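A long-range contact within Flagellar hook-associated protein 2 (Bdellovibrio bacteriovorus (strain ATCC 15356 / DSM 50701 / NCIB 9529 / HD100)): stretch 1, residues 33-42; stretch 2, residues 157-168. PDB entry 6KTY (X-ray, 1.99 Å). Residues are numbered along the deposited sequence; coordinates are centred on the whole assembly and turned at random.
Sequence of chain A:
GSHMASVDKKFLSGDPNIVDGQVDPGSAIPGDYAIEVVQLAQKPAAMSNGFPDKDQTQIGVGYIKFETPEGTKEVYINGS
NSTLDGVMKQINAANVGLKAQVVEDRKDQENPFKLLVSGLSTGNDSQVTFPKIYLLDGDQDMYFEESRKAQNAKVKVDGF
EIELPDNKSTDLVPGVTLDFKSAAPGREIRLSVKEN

Stretch 1, residues 33-42: YAIEVVQLAQ
Stretch 2 (157-168) VDGFEIELPDNK

The most unusual feature of this contact is a side chain that behaves like a neighbouring strand: Asn167, in a loop, grips both backbone polar groups of Ala41. Ala41 N donates to Asn167 OD1 at 2.7 Å (N-H...O 158°), and Asn167 ND2 donates to Ala41 O at 3.3 Å and a nearly straight 170°. The principle is general: a carboxamide carries an acceptor and a donor side by side, so it can satisfy the NH and CO of one residue at once. The CA-to-CB bond of Asn167 points toward the other stretch, with chi1 -67° (m), chi2 -52° and phi/psi -93/44, while Ala41 is extended at -63/143. The methyl of Ala41 also points across, and its CB lies 3.6 Å from Pro165 O; the CA atoms of Ala41 and Asp166 are 5.6 Å apart. Beside it, the CA of Leu40 lies 3.4 Å from Asn167 OD1; the Leu40 rotamer is m, t.

The other end has one antiparallel bridge. Ile35 (phi/psi -129/131) and Val157 (-117/123) face each other across two strands as a non-hydrogen-bonded pair, CA to CA 5.0 Å. Their side chains share one face, Ile35 (m, m) placing CD1 3.6 Å from CG2 of Val157 (p). Asp158 N donates to Ala34 O at 3.0 Å, and Val157 CA approaches the same oxygen at 3.5 Å in a CA-H...O contact.

Val157 to Phe160 is a type I' turn, with Asp158 at 43/40 and Gly159 at 88/-4, closed by Phe160 N to Val157 O and Val157 N to Phe160 O, both 2.9 Å. At Gly159 a CB would jam against the preceding carbonyl. Water 1 accepts from Gly159 N at 2.9 Å, and its oxygen lies 3.0 Å from Ala34 O, in position to donate to it.

Between these anchors the stretches diverge: the CA atoms of Val38 and Glu161 are 8.3 Å apart.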

# COMPACT_ATOMS: atom_id res chain seq x y z
N TYR A 33 10.96 -15.09 9.19
CA TYR A 33 11.58 -14.65 7.95
C TYR A 33 11.01 -13.29 7.54
O TYR A 33 9.80 -13.10 7.55
CB TYR A 33 11.36 -15.72 6.87
CG TYR A 33 12.09 -17.03 7.18
CD1 TYR A 33 13.45 -17.15 6.96
CD2 TYR A 33 11.41 -18.15 7.70
CE1 TYR A 33 14.13 -18.32 7.24
CE2 TYR A 33 12.11 -19.35 8.00
CZ TYR A 33 13.47 -19.42 7.75
OH TYR A 33 14.22 -20.55 7.97
N ALA A 34 11.88 -12.35 7.23
CA ALA A 34 11.46 -10.99 6.90
C ALA A 34 11.78 -10.74 5.44
O ALA A 34 12.96 -10.68 5.07
CB ALA A 34 12.17 -10.00 7.76
N ILE A 35 10.73 -10.61 4.61
CA ILE A 35 10.89 -10.46 3.17
C ILE A 35 10.10 -9.28 2.68
O ILE A 35 8.91 -9.14 3.01
CB ILE A 35 10.41 -11.70 2.37
CG1 ILE A 35 11.18 -12.94 2.76
CG2 ILE A 35 10.62 -11.50 0.87
CD1 ILE A 35 12.69 -12.81 2.65
N GLU A 36 10.78 -8.45 1.90
CA GLU A 36 10.23 -7.32 1.20
C GLU A 36 10.41 -7.49 -0.32
O GLU A 36 11.54 -7.63 -0.80
CB GLU A 36 10.99 -6.07 1.62
CG GLU A 36 10.36 -4.80 1.11
CD GLU A 36 11.09 -3.56 1.55
OE1 GLU A 36 11.73 -3.60 2.61
OE2 GLU A 36 10.99 -2.53 0.86
N VAL A 37 9.31 -7.46 -1.07
CA VAL A 37 9.43 -7.47 -2.53
C VAL A 37 9.52 -6.03 -3.03
O VAL A 37 8.52 -5.29 -3.03
CB VAL A 37 8.25 -8.16 -3.19
CG1 VAL A 37 8.51 -8.26 -4.73
CG2 VAL A 37 8.01 -9.49 -2.55
N VAL A 38 10.74 -5.60 -3.40
CA VAL A 38 10.98 -4.23 -3.84
C VAL A 38 10.52 -4.06 -5.30
O VAL A 38 9.81 -3.13 -5.60
CB VAL A 38 12.46 -3.80 -3.64
CG1 VAL A 38 12.68 -2.38 -4.12
CG2 VAL A 38 12.83 -3.88 -2.13
N GLN A 39 10.88 -4.99 -6.17
CA GLN A 39 10.49 -4.91 -7.58
C GLN A 39 10.32 -6.33 -8.09
O GLN A 39 11.13 -7.20 -7.74
CB GLN A 39 11.63 -4.19 -8.30
CG GLN A 39 11.60 -4.18 -9.78
CD GLN A 39 12.91 -3.60 -10.30
OE1 GLN A 39 13.14 -2.40 -10.19
NE2 GLN A 39 13.78 -4.47 -10.84
N LEU A 40 9.28 -6.58 -8.88
CA LEU A 40 9.17 -7.88 -9.51
C LEU A 40 10.26 -8.01 -10.58
O LEU A 40 10.76 -7.02 -11.10
CB LEU A 40 7.80 -8.06 -10.15
CG LEU A 40 6.61 -8.10 -9.20
CD1 LEU A 40 5.34 -8.12 -10.05
CD2 LEU A 40 6.60 -9.30 -8.24
N ALA A 41 10.63 -9.24 -10.89
CA ALA A 41 11.46 -9.47 -12.07
C ALA A 41 10.68 -9.04 -13.34
O ALA A 41 9.47 -9.21 -13.39
CB ALA A 41 11.85 -10.93 -12.15
N GLN A 42 11.38 -8.46 -14.32
CA GLN A 42 10.75 -7.83 -15.48
C GLN A 42 11.19 -8.57 -16.76
O GLN A 42 12.38 -8.89 -16.91
CB GLN A 42 11.16 -6.37 -15.62
CG GLN A 42 11.01 -5.53 -14.39
CD GLN A 42 9.57 -5.11 -14.15
OE1 GLN A 42 8.95 -4.49 -15.00
NE2 GLN A 42 9.04 -5.45 -13.00
N VAL A 157 15.94 -9.54 2.21
CA VAL A 157 15.85 -10.62 3.17
C VAL A 157 16.58 -10.13 4.42
O VAL A 157 17.74 -9.71 4.36
CB VAL A 157 16.39 -11.95 2.61
CG1 VAL A 157 17.83 -11.82 2.15
CG2 VAL A 157 16.19 -13.07 3.63
N ASP A 158 15.85 -10.12 5.54
CA ASP A 158 16.31 -9.49 6.79
C ASP A 158 16.97 -8.11 6.54
O ASP A 158 17.99 -7.77 7.14
CB ASP A 158 17.26 -10.42 7.52
CG ASP A 158 16.56 -11.68 8.08
OD1 ASP A 158 15.31 -11.69 8.27
OD2 ASP A 158 17.28 -12.66 8.36
N GLY A 159 16.38 -7.34 5.63
CA GLY A 159 16.84 -5.99 5.31
C GLY A 159 17.90 -5.86 4.26
O GLY A 159 18.27 -4.73 3.94
N PHE A 160 18.43 -6.97 3.72
CA PHE A 160 19.45 -6.92 2.68
C PHE A 160 18.83 -7.12 1.31
O PHE A 160 18.18 -8.14 1.07
CB PHE A 160 20.50 -8.00 2.87
CG PHE A 160 21.25 -7.90 4.14
CD1 PHE A 160 22.27 -6.96 4.30
CD2 PHE A 160 20.94 -8.73 5.19
CE1 PHE A 160 22.96 -6.86 5.48
CE2 PHE A 160 21.67 -8.64 6.38
CZ PHE A 160 22.68 -7.70 6.51
N GLU A 161 19.08 -6.17 0.40
CA GLU A 161 18.51 -6.24 -0.94
C GLU A 161 19.38 -7.16 -1.80
O GLU A 161 20.56 -6.96 -1.91
CB GLU A 161 18.39 -4.84 -1.59
CG GLU A 161 17.82 -4.92 -2.99
CD GLU A 161 17.56 -3.57 -3.61
OE1 GLU A 161 18.24 -3.27 -4.61
OE2 GLU A 161 16.70 -2.84 -3.10
N ILE A 162 18.77 -8.22 -2.34
CA ILE A 162 19.44 -9.10 -3.27
C ILE A 162 18.60 -9.19 -4.54
O ILE A 162 17.42 -8.78 -4.56
CB ILE A 162 19.67 -10.50 -2.68
CG1 ILE A 162 18.35 -11.20 -2.37
CG2 ILE A 162 20.54 -10.39 -1.42
CD1 ILE A 162 18.53 -12.60 -1.91
N GLU A 163 19.22 -9.68 -5.60
CA GLU A 163 18.56 -9.81 -6.88
C GLU A 163 18.32 -11.27 -7.24
O GLU A 163 19.20 -12.14 -7.07
CB GLU A 163 19.40 -9.10 -7.98
CG GLU A 163 19.31 -7.61 -7.82
CD GLU A 163 19.99 -6.80 -8.91
OE1 GLU A 163 20.32 -7.32 -9.99
OE2 GLU A 163 20.17 -5.59 -8.67
N LEU A 164 17.12 -11.52 -7.75
CA LEU A 164 16.72 -12.84 -8.21
C LEU A 164 16.30 -12.77 -9.70
O LEU A 164 15.72 -11.78 -10.16
CB LEU A 164 15.57 -13.39 -7.37
CG LEU A 164 15.75 -13.33 -5.84
CD1 LEU A 164 14.55 -13.94 -5.19
CD2 LEU A 164 16.99 -14.07 -5.43
N PRO A 165 16.58 -13.83 -10.45
CA PRO A 165 16.22 -13.87 -11.87
C PRO A 165 14.71 -13.96 -12.15
O PRO A 165 14.24 -13.41 -13.17
CB PRO A 165 16.95 -15.13 -12.38
CG PRO A 165 17.14 -15.98 -11.18
CD PRO A 165 17.32 -15.04 -10.02
N ASP A 166 13.97 -14.65 -11.28
CA ASP A 166 12.55 -14.92 -11.45
C ASP A 166 11.76 -14.43 -10.22
O ASP A 166 12.35 -14.07 -9.19
CB ASP A 166 12.30 -16.42 -11.59
CG ASP A 166 12.95 -17.02 -12.85
OD1 ASP A 166 12.80 -16.44 -13.95
OD2 ASP A 166 13.58 -18.10 -12.72
N ASN A 167 10.43 -14.51 -10.33
CA ASN A 167 9.53 -14.11 -9.26
C ASN A 167 9.15 -15.28 -8.38
O ASN A 167 8.00 -15.47 -8.01
CB ASN A 167 8.31 -13.37 -9.85
CG ASN A 167 8.73 -12.06 -10.45
OD1 ASN A 167 9.38 -11.31 -9.78
ND2 ASN A 167 8.39 -11.80 -11.70
N LYS A 168 10.18 -16.05 -8.07
CA LYS A 168 10.08 -17.18 -7.16
C LYS A 168 11.44 -17.42 -6.53
O LYS A 168 12.44 -16.95 -7.04
CB LYS A 168 9.59 -18.45 -7.86
CG LYS A 168 10.41 -18.92 -9.05
CD LYS A 168 10.01 -20.36 -9.47
O HOH W 1 13.72 -7.81 4.65